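Local coordinates for maltose/maltodextrin-binding protein (Thermus thermophilus, PDB 2GH9) that binds maltotriose and probably serves as the periplasmic maltodextrin receptor that hands sugar to an ABC-type importer, at residues A[45-50]-A[67-72]; A[55-60]-A[275-280]; A[129-134]-A[204-209]. All blocks are in the same frame, centred on the assembly; numbering follows the deposited sequence. Where two conformers were deposited one is given.

Contact 1. Residues A[45-50]-A[67-72]; sequences KFILGA and VGEMAQ
Where I47 meets M70 the backbones come to 6.2 Å between CA atoms, and the short helical pieces 45-49 and 67-72 run nearly parallel, their axes at 14° and 10.2 Å apart at closest approach. That gap is bridged by side chains from both helices, with no hydrogen bond between them. I47 reaches straight across: its CD1 methyl lies across the end of E69, 3.6 Å from CG and 3.5 Å from the carboxylate oxygen OE2 of that glutamate, while CG1 of I47 rests 3.9 Å from CG of M70. The extended chain of E69 crosses I47 at about a right angle. Its OE1 has a long, weak ion pair with K43. M70 also serves F46: its chain bends at the thioether (chi3 109°) and brings CE obliquely to the F46 ring, tightly, at 3.2 Å from CD2. The same methyl lies 3.7 Å from CB of F46. The phenyl group is buried further by W6 of strand 3-7 and by N274, whereas I47 and E69 lie nearer the surface. These near-parallel helices, before and after strand 58-63 in the sequence, pack on the mixed sheet through F46 on W6 and V67 and A71 on F101, as in a lobe of a periplasmic binding protein; with the E69 side chain about 8 Å from a bound glucose unit, the pair lies near the sugar pocket.

Contact 2. Residues A[55-60]-A[275-280]; sequences AADLVV and AYSKNK
The hydroxyl of S277 takes part in two hydrogen bonds: it donates to OD1 of D57 and accepts from the backbone N-H of N279. The first bond is short, 2.6 Å from S277 OG to D57 OD1. It meets the carboxylate on its anti side and lies 24° out of the carboxylate plane. The second, 3.1 Å from N279 N to S277 OG with an angle of 154° at the hydrogen, closes an ST turn just ahead of helix 280-290. Because the proton of the serine is spent on the aspartate, the oxygen is left to act as acceptor for the amide, and donating to the carboxylate probably makes OG a better acceptor. A chi1 of -178° places OG beside the serine's own carbonyl carbon, within reach of N279 N. The CA atoms of D57 and S277 are 5.1 Å apart. The other carboxylate oxygen, OD2, is taken up by the backbone N of T4, so the aspartate links three separate pieces of chain. Such sharing would be expected to stabilise its negative charge. N274 strengthens the join, through backbone bonding to D57 and through its side-chain amide to the carbonyl of A56. The whole is an ST turn whose serine also donates to an aspartate, set at the end of neighbouring strands of the larger mixed sheet, where the start of strand 58-63 pairs with strand 3-7 and the chain leaves strand 265-273 for helix 280-290.

Contact 3. Residues A[129-134]-A[204-209]; sequences RTWEEF and FKYNLV
The Y206 ring is sandwiched: CZ2 of W131 lies 3.8 Å above one face, offset toward the rim, and CG of the neighbouring K205 lies over the opposite face, also toward the rim. W131 presents the edge of its six-membered ring, making a T-shaped (edge-to-face) pair with centroids 5.3 Å apart and planes at 67°; OE2 of E132 lies in plane at the edge of the indole. Contact is concentrated on that one indole carbon, CZ2, which stands 3.9 Å from both CE2 and CZ of the tyrosine. The indole gets there because its CG is anti to the backbone N (chi1 166°), throwing the ring out from the first turn of helix 131-141. Three residues on, CD1 of L208 meets the F134 ring obliquely, 4.2 Å from CE2 of the phenylalanine. F134 also packs edge-to-face against F149 and F252, and W131 meets the F198 ring, so both aromatic groups continue into a larger hydrophobic cluster. Polar bonds hold the helix start separately: T130 OG1 caps it by accepting from E133 N, and R129 holds the E133 carboxylate side-on in a salt bridge, 2.9 Å from NH2 to OE1. No hydrogen bond crosses between the segments, although Y206 O takes one from Q139 further along the helix. Across this pair of segments cohesion therefore comes from dispersion and from the weak electrostatics of an aromatic C-H edge facing a pi cloud.

Overall arrangement
From the N terminus, the chain makes strand 3-7 and later helix 39-49, then returns through strand 58-63 to helix 67-72, where contact 1 closes a short loop. Contact 2 opens between those helices, at 55-60, and closes only at 275-280, so the two cross; they also touch, F46 packing on V59 and A50 on A55 and Y276. Between the ends of contact 2 lies the whole of contact 3, which joins the start of helix 131-141 to the loop after helix 189-204. Contacts 1 and 2 lie at the larger mixed sheet. Contact 3, its centre about 40 Å from that of contact 1, lies beyond the chain's centre, beside the smaller mixed sheet.

Contact 1. Residues A[45-50]-A[67-72]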
ATOM      1  N   LYS A  45      10.907  -0.374  14.440  1.00 25.76           N
ATOM      2  CA  LYS A  45      12.202   0.255  14.644  1.00 26.08           C
ATOM      3  C   LYS A  45      12.052   1.704  15.069  1.00 25.81           C
ATOM      4  O   LYS A  45      12.771   2.175  15.965  1.00 25.69           O
ATOM      5  CB  LYS A  45      13.050   0.167  13.377  1.00 25.85           C
ATOM      6  CG  LYS A  45      13.867  -1.108  13.268  1.00 26.18           C
ATOM      7  CD  LYS A  45      14.438  -1.289  11.853  1.00 27.31           C
ATOM      8  CE  LYS A  45      15.633  -0.400  11.611  1.00 28.81           C
ATOM      9  NZ  LYS A  45      16.785  -0.771  12.493  1.00 29.08           N
ATOM     10  N   PHE A  46      11.125   2.411  14.424  1.00 26.16           N
ATOM     11  CA  PHE A  46      10.901   3.837  14.686  1.00 26.58           C
ATOM     12  C   PHE A  46      10.193   4.107  15.990  1.00 26.78           C
ATOM     13  O   PHE A  46      10.572   5.006  16.737  1.00 26.42           O
ATOM     14  CB  PHE A  46      10.069   4.459  13.569  1.00 26.81           C
ATOM     15  CG  PHE A  46      10.252   5.948  13.433  1.00 26.93           C
ATOM     16  CD1 PHE A  46      11.365   6.462  12.753  1.00 25.42           C
ATOM     17  CD2 PHE A  46       9.311   6.830  13.933  1.00 27.65           C
ATOM     18  CE1 PHE A  46      11.524   7.831  12.585  1.00 27.02           C
ATOM     19  CE2 PHE A  46       9.479   8.211  13.772  1.00 26.61           C
ATOM     20  CZ  PHE A  46      10.589   8.703  13.100  1.00 26.19           C
ATOM     21  N   ILE A  47       9.123   3.367  16.236  1.00 27.64           N
ATOM     22  CA  ILE A  47       8.330   3.561  17.461  1.00 28.04           C
ATOM     23  C   ILE A  47       9.187   3.251  18.710  1.00 28.62           C
ATOM     24  O   ILE A  47       9.240   4.047  19.656  1.00 28.80           O
ATOM     25  CB  ILE A  47       7.047   2.705  17.458  1.00 27.84           C
ATOM     26  CG1 ILE A  47       5.997   3.304  16.512  1.00 27.28           C
ATOM     27  CG2 ILE A  47       6.479   2.612  18.883  1.00 27.62           C
ATOM     28  CD1 ILE A  47       4.713   2.480  16.420  1.00 27.89           C
ATOM     29  N   LEU A  48       9.864   2.107  18.697  1.00 29.03           N
ATOM     30  CA  LEU A  48      10.720   1.710  19.812  1.00 29.53           C
ATOM     31  C   LEU A  48      11.999   2.550  19.899  1.00 29.81           C
ATOM     32  O   LEU A  48      12.389   2.980  20.984  1.00 29.73           O
ATOM     33  CB  LEU A  48      11.079   0.222  19.732  1.00 29.61           C
ATOM     34  CG  LEU A  48       9.976  -0.814  19.941  1.00 30.96           C
ATOM     35  CD1 LEU A  48      10.594  -2.223  19.991  1.00 31.23           C
ATOM     36  CD2 LEU A  48       9.160  -0.535  21.201  1.00 31.09           C
ATOM     37  N   GLY A  49      12.649   2.791  18.763  1.00 30.16           N
ATOM     38  CA  GLY A  49      13.897   3.556  18.748  1.00 30.19           C
ATOM     39  C   GLY A  49      13.782   5.065  18.953  1.00 30.48           C
ATOM     40  O   GLY A  49      14.685   5.684  19.498  1.00 30.37           O
ATOM     41  N   ALA A  50      12.684   5.672  18.517  1.00 31.09           N
ATOM     42  CA  ALA A  50      12.609   7.125  18.470  1.00 31.25           C
ATOM     43  C   ALA A  50      12.866   7.757  19.845  1.00 32.09           C
ATOM     44  O   ALA A  50      13.733   8.627  19.976  1.00 31.99           O
ATOM     45  CB  ALA A  50      11.266   7.591  17.887  1.00 30.83           C
ATOM     46  N   VAL A  67      -0.164   5.935  11.136  1.00 22.94           N
ATOM     47  CA  VAL A  67      -0.158   7.283  11.743  1.00 23.67           C
ATOM     48  C   VAL A  67      -0.691   7.322  13.183  1.00 24.42           C
ATOM     49  O   VAL A  67      -0.001   7.844  14.083  1.00 24.80           O
ATOM     50  CB  VAL A  67      -0.847   8.346  10.824  1.00 23.95           C
ATOM     51  CG1 VAL A  67      -1.215   9.646  11.581  1.00 23.66           C
ATOM     52  CG2 VAL A  67       0.074   8.677   9.655  1.00 23.46           C
ATOM     53  N   GLY A  68      -1.868   6.744  13.405  1.00 24.82           N
ATOM     54  CA  GLY A  68      -2.463   6.682  14.745  1.00 24.95           C
ATOM     55  C   GLY A  68      -1.578   6.022  15.787  1.00 25.16           C
ATOM     56  O   GLY A  68      -1.370   6.592  16.839  1.00 25.39           O
ATOM     57  N   GLU A  69      -1.050   4.828  15.498  1.00 25.32           N
ATOM     58  CA  GLU A  69      -0.144   4.138  16.413  1.00 25.73           C
ATOM     59  C   GLU A  69       1.153   4.904  16.692  1.00 26.32           C
ATOM     60  O   GLU A  69       1.637   4.930  17.832  1.00 26.27           O
ATOM     61  CB  GLU A  69       0.200   2.750  15.881  1.00 25.97           C
ATOM     62  CG  GLU A  69       1.121   1.947  16.758  1.00 25.52           C
ATOM     63  CD  GLU A  69       1.484   0.616  16.181  1.00 26.66           C
ATOM     64  OE1 GLU A  69       0.920   0.228  15.125  1.00 29.44           O
ATOM     65  OE2 GLU A  69       2.336  -0.053  16.793  1.00 29.43           O
ATOM     66  N   MET A  70       1.746   5.477  15.643  1.00 26.08           N
ATOM     67  CA  MET A  70       2.970   6.246  15.792  1.00 26.19           C
ATOM     68  C   MET A  70       2.745   7.555  16.576  1.00 26.58           C
ATOM     69  O   MET A  70       3.563   7.913  17.435  1.00 25.53           O
ATOM     70  CB  MET A  70       3.584   6.548  14.417  1.00 25.90           C
ATOM     71  CG  MET A  70       4.160   5.317  13.739  1.00 24.78           C
ATOM     72  SD  MET A  70       4.982   5.716  12.183  1.00 24.89           S
ATOM     73  CE  MET A  70       6.692   5.473  12.590  1.00 28.86           C
ATOM     74  N   ALA A  71       1.649   8.251  16.257  1.00 27.26           N
ATOM     75  CA  ALA A  71       1.270   9.484  16.923  1.00 28.29           C
ATOM     76  C   ALA A  71       1.024   9.255  18.424  1.00 29.45           C
ATOM     77  O   ALA A  71       1.511  10.027  19.274  1.00 30.50           O
ATOM     78  CB  ALA A  71       0.041  10.113  16.232  1.00 27.87           C
ATOM     79  N   GLN A  72       0.323   8.175  18.754  1.00 30.11           N
ATOM     80  CA  GLN A  72       0.168   7.763  20.162  1.00 30.81           C
ATOM     81  C   GLN A  72       1.472   7.415  20.860  1.00 30.92           C
ATOM     82  O   GLN A  72       1.565   7.585  22.071  1.00 31.16           O
ATOM     83  CB  GLN A  72      -0.763   6.564  20.279  1.00 31.22           C
ATOM     84  CG  GLN A  72      -2.213   6.910  20.132  1.00 32.68           C
ATOM     85  CD  GLN A  72      -3.111   5.863  20.749  1.00 33.09           C
ATOM     86  OE1 GLN A  72      -2.759   4.671  20.801  1.00 34.64           O
ATOM     87  NE2 GLN A  72      -4.283   6.295  21.226  1.00 33.36           N
TER

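Contact 2. Residues A[55-60]-A[275-280]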
ATOM      1  N   ALA A  55      16.413   6.262  16.392  1.00 31.16           N
ATOM      2  CA  ALA A  55      15.764   6.267  15.060  1.00 30.68           C
ATOM      3  C   ALA A  55      16.249   7.420  14.159  1.00 30.26           C
ATOM      4  O   ALA A  55      16.830   8.406  14.634  1.00 29.31           O
ATOM      5  CB  ALA A  55      14.241   6.295  15.192  1.00 30.81           C
ATOM      6  N   ALA A  56      16.000   7.276  12.855  1.00 28.95           N
ATOM      7  CA  ALA A  56      16.343   8.297  11.866  1.00 28.37           C
ATOM      8  C   ALA A  56      15.582   9.597  12.069  1.00 27.71           C
ATOM      9  O   ALA A  56      14.535   9.631  12.721  1.00 28.33           O
ATOM     10  CB  ALA A  56      16.072   7.777  10.434  1.00 27.88           C
ATOM     11  N   ASP A  57      16.111  10.663  11.472  1.00 26.90           N
ATOM     12  CA  ASP A  57      15.518  11.991  11.568  1.00 26.22           C
ATOM     13  C   ASP A  57      14.224  12.089  10.786  1.00 25.15           C
ATOM     14  O   ASP A  57      13.374  12.895  11.118  1.00 25.52           O
ATOM     15  CB  ASP A  57      16.521  13.043  11.075  1.00 26.59           C
ATOM     16  CG  ASP A  57      17.730  13.140  11.987  1.00 27.26           C
ATOM     17  OD1 ASP A  57      17.550  13.609  13.120  1.00 28.68           O
ATOM     18  OD2 ASP A  57      18.827  12.705  11.609  1.00 28.38           O
ATOM     19  N   LEU A  58      14.092  11.291   9.728  1.00 24.18           N
ATOM     20  CA  LEU A  58      12.843  11.215   8.985  1.00 23.72           C
ATOM     21  C   LEU A  58      12.647   9.847   8.328  1.00 22.77           C
ATOM     22  O   LEU A  58      13.578   9.043   8.226  1.00 22.61           O
ATOM     23  CB  LEU A  58      12.696  12.365   7.958  1.00 24.58           C
ATOM     24  CG  LEU A  58      13.714  12.735   6.882  1.00 25.09           C
ATOM     25  CD1 LEU A  58      13.100  13.703   5.875  1.00 25.00           C
ATOM     26  CD2 LEU A  58      14.947  13.342   7.509  1.00 27.94           C
ATOM     27  N   VAL A  59      11.397   9.561   7.962  1.00 21.91           N
ATOM     28  CA  VAL A  59      11.081   8.337   7.213  1.00 21.07           C
ATOM     29  C   VAL A  59      10.442   8.801   5.931  1.00 20.05           C
ATOM     30  O   VAL A  59       9.458   9.540   5.966  1.00 20.50           O
ATOM     31  CB  VAL A  59      10.123   7.373   7.945  1.00 20.99           C
ATOM     32  CG1 VAL A  59      10.018   6.031   7.166  1.00 19.75           C
ATOM     33  CG2 VAL A  59      10.587   7.097   9.355  1.00 19.90           C
ATOM     34  N   VAL A  60      11.065   8.429   4.818  1.00 20.21           N
ATOM     35  CA  VAL A  60      10.558   8.660   3.467  1.00 19.49           C
ATOM     36  C   VAL A  60      10.339   7.286   2.808  1.00 20.11           C
ATOM     37  O   VAL A  60      11.302   6.676   2.323  1.00 20.90           O
ATOM     38  CB  VAL A  60      11.575   9.446   2.651  1.00 19.88           C
ATOM     39  CG1 VAL A  60      11.050   9.689   1.242  1.00 17.65           C
ATOM     40  CG2 VAL A  60      11.925  10.783   3.348  1.00 18.75           C
ATOM     41  N   ALA A 275       9.948  13.162  16.107  1.00 30.77           N
ATOM     42  CA  ALA A 275       9.740  14.150  17.172  1.00 31.68           C
ATOM     43  C   ALA A 275      10.977  14.306  18.076  1.00 32.82           C
ATOM     44  O   ALA A 275      11.137  15.323  18.752  1.00 33.72           O
ATOM     45  CB  ALA A 275       8.519  13.775  18.004  1.00 31.79           C
ATOM     46  N   TYR A 276      11.855  13.305  18.061  1.00 33.83           N
ATOM     47  CA  TYR A 276      13.092  13.310  18.841  1.00 34.37           C
ATOM     48  C   TYR A 276      14.327  13.641  18.014  1.00 35.16           C
ATOM     49  O   TYR A 276      15.466  13.438  18.470  1.00 35.73           O
ATOM     50  CB  TYR A 276      13.275  11.944  19.491  1.00 34.93           C
ATOM     51  CG  TYR A 276      12.227  11.652  20.512  1.00 35.13           C
ATOM     52  CD1 TYR A 276      12.395  12.043  21.829  1.00 35.90           C
ATOM     53  CD2 TYR A 276      11.053  11.009  20.162  1.00 35.80           C
ATOM     54  CE1 TYR A 276      11.421  11.790  22.781  1.00 35.76           C
ATOM     55  CE2 TYR A 276      10.082  10.743  21.090  1.00 35.45           C
ATOM     56  CZ  TYR A 276      10.267  11.136  22.414  1.00 36.71           C
ATOM     57  OH  TYR A 276       9.285  10.867  23.349  1.00 35.11           O
ATOM     58  N   SER A 277      14.128  14.152  16.805  1.00 35.39           N
ATOM     59  CA  SER A 277      15.262  14.566  15.994  1.00 35.99           C
ATOM     60  C   SER A 277      16.059  15.655  16.703  1.00 36.26           C
ATOM     61  O   SER A 277      15.504  16.664  17.091  1.00 36.53           O
ATOM     62  CB  SER A 277      14.806  15.097  14.643  1.00 35.54           C
ATOM     63  OG  SER A 277      15.928  15.447  13.858  1.00 36.76           O
ATOM     64  N   LYS A 278      17.369  15.450  16.827  1.00 37.25           N
ATOM     65  CA  LYS A 278      18.287  16.532  17.218  1.00 37.46           C
ATOM     66  C   LYS A 278      18.625  17.545  16.102  1.00 37.49           C
ATOM     67  O   LYS A 278      19.541  18.362  16.285  1.00 38.21           O
ATOM     68  CB  LYS A 278      19.588  15.950  17.776  1.00 38.22           C
ATOM     69  CG  LYS A 278      19.389  14.995  18.944  1.00 39.86           C
ATOM     70  CD  LYS A 278      18.399  15.566  19.969  1.00 42.25           C
ATOM     71  CE  LYS A 278      18.324  14.731  21.242  1.00 42.26           C
ATOM     72  NZ  LYS A 278      17.264  15.281  22.128  1.00 41.02           N
ATOM     73  N   ASN A 279      17.899  17.488  14.980  0.50 37.03           N
ATOM     74  CA  ASN A 279      18.099  18.395  13.847  0.50 36.48           C
ATOM     75  C   ASN A 279      16.783  18.604  13.075  0.50 36.07           C
ATOM     76  O   ASN A 279      16.754  18.482  11.843  0.50 35.83           O
ATOM     77  CB  ASN A 279      19.196  17.845  12.902  0.50 36.64           C
ATOM     78  CG  ASN A 279      20.620  18.112  13.405  0.50 36.46           C
ATOM     79  OD1 ASN A 279      20.928  19.199  13.901  0.50 36.33           O
ATOM     80  ND2 ASN A 279      21.502  17.121  13.251  0.50 35.04           N
ATOM     81  N   LYS A 280      15.700  18.918  13.793  1.00 35.53           N
ATOM     82  CA  LYS A 280      14.381  19.064  13.169  1.00 35.03           C
ATOM     83  C   LYS A 280      14.335  20.107  12.053  1.00 34.26           C
ATOM     84  O   LYS A 280      13.699  19.879  11.038  1.00 33.84           O
ATOM     85  CB  LYS A 280      13.304  19.404  14.194  1.00 35.02           C
ATOM     86  CG  LYS A 280      12.909  18.270  15.088  1.00 35.28           C
ATOM     87  CD  LYS A 280      11.798  18.674  16.015  1.00 34.87           C
ATOM     88  CE  LYS A 280      11.552  17.596  17.021  1.00 35.49           C
ATOM     89  NZ  LYS A 280      10.502  17.985  18.000  1.00 35.79           N
TER

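Contact 3. Residues A[129-134]-A[204-209]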
ATOM      1  N   ARG A 129     -12.216  -8.645 -19.533  1.00 32.63           N
ATOM      2  CA  ARG A 129     -13.400  -7.831 -19.253  1.00 31.92           C
ATOM      3  C   ARG A 129     -14.239  -8.341 -18.078  1.00 30.83           C
ATOM      4  O   ARG A 129     -15.003  -7.585 -17.485  1.00 30.50           O
ATOM      5  CB  ARG A 129     -14.279  -7.791 -20.485  1.00 32.36           C
ATOM      6  CG  ARG A 129     -13.641  -7.116 -21.690  1.00 32.47           C
ATOM      7  CD  ARG A 129     -14.506  -7.290 -22.912  1.00 34.07           C
ATOM      8  NE  ARG A 129     -14.324  -8.584 -23.577  1.00 36.31           N
ATOM      9  CZ  ARG A 129     -14.880  -8.894 -24.747  1.00 37.74           C
ATOM     10  NH1 ARG A 129     -15.644  -8.006 -25.383  1.00 39.91           N
ATOM     11  NH2 ARG A 129     -14.675 -10.086 -25.301  1.00 37.84           N
ATOM     12  N   THR A 130     -14.119  -9.630 -17.774  1.00 29.40           N
ATOM     13  CA  THR A 130     -14.909 -10.267 -16.729  1.00 28.38           C
ATOM     14  C   THR A 130     -14.046 -11.282 -15.980  1.00 27.83           C
ATOM     15  O   THR A 130     -12.948 -11.633 -16.410  1.00 27.63           O
ATOM     16  CB  THR A 130     -16.133 -11.046 -17.337  1.00 28.19           C
ATOM     17  OG1 THR A 130     -15.651 -12.094 -18.195  1.00 26.60           O
ATOM     18  CG2 THR A 130     -17.048 -10.136 -18.114  1.00 25.09           C
ATOM     19  N   TRP A 131     -14.578 -11.769 -14.868  1.00 27.46           N
ATOM     20  CA  TRP A 131     -13.965 -12.844 -14.132  1.00 27.50           C
ATOM     21  C   TRP A 131     -13.731 -14.069 -15.010  1.00 27.27           C
ATOM     22  O   TRP A 131     -12.696 -14.701 -14.927  1.00 27.22           O
ATOM     23  CB  TRP A 131     -14.831 -13.259 -12.933  1.00 26.40           C
ATOM     24  CG  TRP A 131     -14.375 -14.572 -12.387  1.00 26.31           C
ATOM     25  CD1 TRP A 131     -14.960 -15.790 -12.590  1.00 25.46           C
ATOM     26  CD2 TRP A 131     -13.173 -14.821 -11.639  1.00 25.17           C
ATOM     27  NE1 TRP A 131     -14.217 -16.770 -11.985  1.00 25.51           N
ATOM     28  CE2 TRP A 131     -13.117 -16.204 -11.398  1.00 24.48           C
ATOM     29  CE3 TRP A 131     -12.142 -13.997 -11.143  1.00 25.80           C
ATOM     30  CZ2 TRP A 131     -12.087 -16.793 -10.678  1.00 25.03           C
ATOM     31  CZ3 TRP A 131     -11.122 -14.579 -10.421  1.00 24.72           C
ATOM     32  CH2 TRP A 131     -11.102 -15.972 -10.193  1.00 26.40           C
ATOM     33  N   GLU A 132     -14.714 -14.405 -15.832  1.00 27.86           N
ATOM     34  CA  GLU A 132     -14.695 -15.672 -16.573  1.00 28.74           C
ATOM     35  C   GLU A 132     -13.616 -15.615 -17.660  1.00 29.08           C
ATOM     36  O   GLU A 132     -12.895 -16.579 -17.901  1.00 28.91           O
ATOM     37  CB  GLU A 132     -16.083 -15.958 -17.177  1.00 28.82           C
ATOM     38  CG  GLU A 132     -17.204 -16.343 -16.151  1.00 29.20           C
ATOM     39  CD  GLU A 132     -17.722 -15.192 -15.268  1.00 30.24           C
ATOM     40  OE1 GLU A 132     -17.786 -14.025 -15.734  1.00 30.58           O
ATOM     41  OE2 GLU A 132     -18.083 -15.472 -14.087  1.00 29.89           O
ATOM     42  N   GLU A 133     -13.513 -14.459 -18.295  1.00 29.25           N
ATOM     43  CA  GLU A 133     -12.490 -14.201 -19.297  1.00 30.11           C
ATOM     44  C   GLU A 133     -11.068 -14.198 -18.697  1.00 29.75           C
ATOM     45  O   GLU A 133     -10.129 -14.695 -19.307  1.00 30.19           O
ATOM     46  CB  GLU A 133     -12.772 -12.849 -19.942  1.00 30.62           C
ATOM     47  CG  GLU A 133     -12.477 -12.786 -21.399  1.00 32.65           C
ATOM     48  CD  GLU A 133     -12.931 -11.486 -22.004  1.00 31.44           C
ATOM     49  OE1 GLU A 133     -13.775 -11.525 -22.918  1.00 35.89           O
ATOM     50  OE2 GLU A 133     -12.458 -10.431 -21.562  1.00 33.17           O
ATOM     51  N   PHE A 134     -10.937 -13.628 -17.499  1.00 29.88           N
ATOM     52  CA  PHE A 134      -9.686 -13.616 -16.740  1.00 29.88           C
ATOM     53  C   PHE A 134      -9.281 -15.021 -16.352  1.00 29.71           C
ATOM     54  O   PHE A 134      -8.138 -15.405 -16.542  1.00 29.61           O
ATOM     55  CB  PHE A 134      -9.835 -12.764 -15.466  1.00 28.85           C
ATOM     56  CG  PHE A 134      -8.772 -13.034 -14.414  1.00 29.03           C
ATOM     57  CD1 PHE A 134      -7.513 -12.438 -14.506  1.00 27.45           C
ATOM     58  CD2 PHE A 134      -9.048 -13.853 -13.324  1.00 26.26           C
ATOM     59  CE1 PHE A 134      -6.542 -12.688 -13.550  1.00 27.71           C
ATOM     60  CE2 PHE A 134      -8.090 -14.089 -12.365  1.00 26.99           C
ATOM     61  CZ  PHE A 134      -6.830 -13.501 -12.480  1.00 27.16           C
ATOM     62  N   PHE A 204      -6.873 -24.127  -4.793  1.00 32.69           N
ATOM     63  CA  PHE A 204      -7.330 -25.525  -4.836  1.00 32.68           C
ATOM     64  C   PHE A 204      -8.392 -25.855  -5.893  1.00 32.97           C
ATOM     65  O   PHE A 204      -8.647 -27.042  -6.179  1.00 32.73           O
ATOM     66  CB  PHE A 204      -7.843 -25.927  -3.464  1.00 33.09           C
ATOM     67  CG  PHE A 204      -6.833 -25.758  -2.370  1.00 34.42           C
ATOM     68  CD1 PHE A 204      -5.587 -26.382  -2.456  1.00 34.80           C
ATOM     69  CD2 PHE A 204      -7.114 -24.966  -1.255  1.00 34.87           C
ATOM     70  CE1 PHE A 204      -4.642 -26.222  -1.436  1.00 34.60           C
ATOM     71  CE2 PHE A 204      -6.174 -24.801  -0.244  1.00 34.10           C
ATOM     72  CZ  PHE A 204      -4.941 -25.435  -0.336  1.00 33.92           C
ATOM     73  N   LYS A 205      -9.050 -24.835  -6.435  1.00 32.63           N
ATOM     74  CA  LYS A 205     -10.072 -25.059  -7.451  1.00 32.49           C
ATOM     75  C   LYS A 205      -9.578 -24.568  -8.784  1.00 32.07           C
ATOM     76  O   LYS A 205      -9.588 -25.305  -9.767  1.00 30.98           O
ATOM     77  CB  LYS A 205     -11.381 -24.345  -7.115  1.00 32.51           C
ATOM     78  CG  LYS A 205     -12.456 -24.581  -8.179  1.00 33.28           C
ATOM     79  CD  LYS A 205     -13.660 -23.690  -8.025  1.00 33.82           C
ATOM     80  CE  LYS A 205     -14.419 -23.958  -6.742  1.00 34.54           C
ATOM     81  NZ  LYS A 205     -15.777 -23.303  -6.822  1.00 36.47           N
ATOM     82  N   TYR A 206      -9.183 -23.296  -8.825  1.00 31.90           N
ATOM     83  CA  TYR A 206      -8.789 -22.667 -10.070  1.00 32.04           C
ATOM     84  C   TYR A 206      -7.330 -22.935 -10.404  1.00 31.63           C
ATOM     85  O   TYR A 206      -6.927 -22.745 -11.542  1.00 31.74           O
ATOM     86  CB  TYR A 206      -9.076 -21.146 -10.047  1.00 32.41           C
ATOM     87  CG  TYR A 206     -10.485 -20.770  -9.610  1.00 32.12           C
ATOM     88  CD1 TYR A 206     -11.607 -21.173 -10.347  1.00 33.15           C
ATOM     89  CD2 TYR A 206     -10.696 -20.001  -8.474  1.00 33.62           C
ATOM     90  CE1 TYR A 206     -12.901 -20.807  -9.959  1.00 31.88           C
ATOM     91  CE2 TYR A 206     -11.979 -19.650  -8.066  1.00 33.26           C
ATOM     92  CZ  TYR A 206     -13.074 -20.053  -8.811  1.00 32.76           C
ATOM     93  OH  TYR A 206     -14.321 -19.712  -8.369  1.00 32.02           O
ATOM     94  N   ASN A 207      -6.549 -23.384  -9.414  1.00 32.47           N
ATOM     95  CA  ASN A 207      -5.149 -23.794  -9.611  1.00 32.40           C
ATOM     96  C   ASN A 207      -4.291 -22.682 -10.240  1.00 32.48           C
ATOM     97  O   ASN A 207      -3.577 -22.907 -11.234  1.00 32.80           O
ATOM     98  CB  ASN A 207      -5.068 -25.100 -10.427  1.00 32.80           C
ATOM     99  CG  ASN A 207      -3.668 -25.719 -10.403  1.00 32.76           C
ATOM    100  OD1 ASN A 207      -3.015 -25.791  -9.350  1.00 31.44           O
ATOM    101  ND2 ASN A 207      -3.200 -26.152 -11.566  1.00 32.01           N
ATOM    102  N   LEU A 208      -4.375 -21.479  -9.655  1.00 31.85           N
ATOM    103  CA  LEU A 208      -3.664 -20.320 -10.191  1.00 31.97           C
ATOM    104  C   LEU A 208      -2.430 -19.957  -9.358  1.00 31.34           C
ATOM    105  O   LEU A 208      -1.366 -19.631  -9.917  1.00 31.28           O
ATOM    106  CB  LEU A 208      -4.613 -19.110 -10.320  1.00 31.78           C
ATOM    107  CG  LEU A 208      -5.689 -19.188 -11.410  1.00 33.13           C
ATOM    108  CD1 LEU A 208      -6.487 -17.890 -11.505  1.00 33.28           C
ATOM    109  CD2 LEU A 208      -5.063 -19.501 -12.753  1.00 32.98           C
ATOM    110  N   VAL A 209      -2.570 -20.045  -8.035  1.00 31.40           N
ATOM    111  CA  VAL A 209      -1.541 -19.604  -7.109  1.00 31.58           C
ATOM    112  C   VAL A 209      -1.120 -20.755  -6.199  1.00 31.85           C
ATOM    113  O   VAL A 209      -1.769 -21.022  -5.206  1.00 31.65           O
ATOM    114  CB  VAL A 209      -2.026 -18.394  -6.265  1.00 31.23           C
ATOM    115  CG1 VAL A 209      -0.853 -17.800  -5.496  1.00 30.69           C
ATOM    116  CG2 VAL A 209      -2.694 -17.322  -7.191  1.00 29.57           C
TER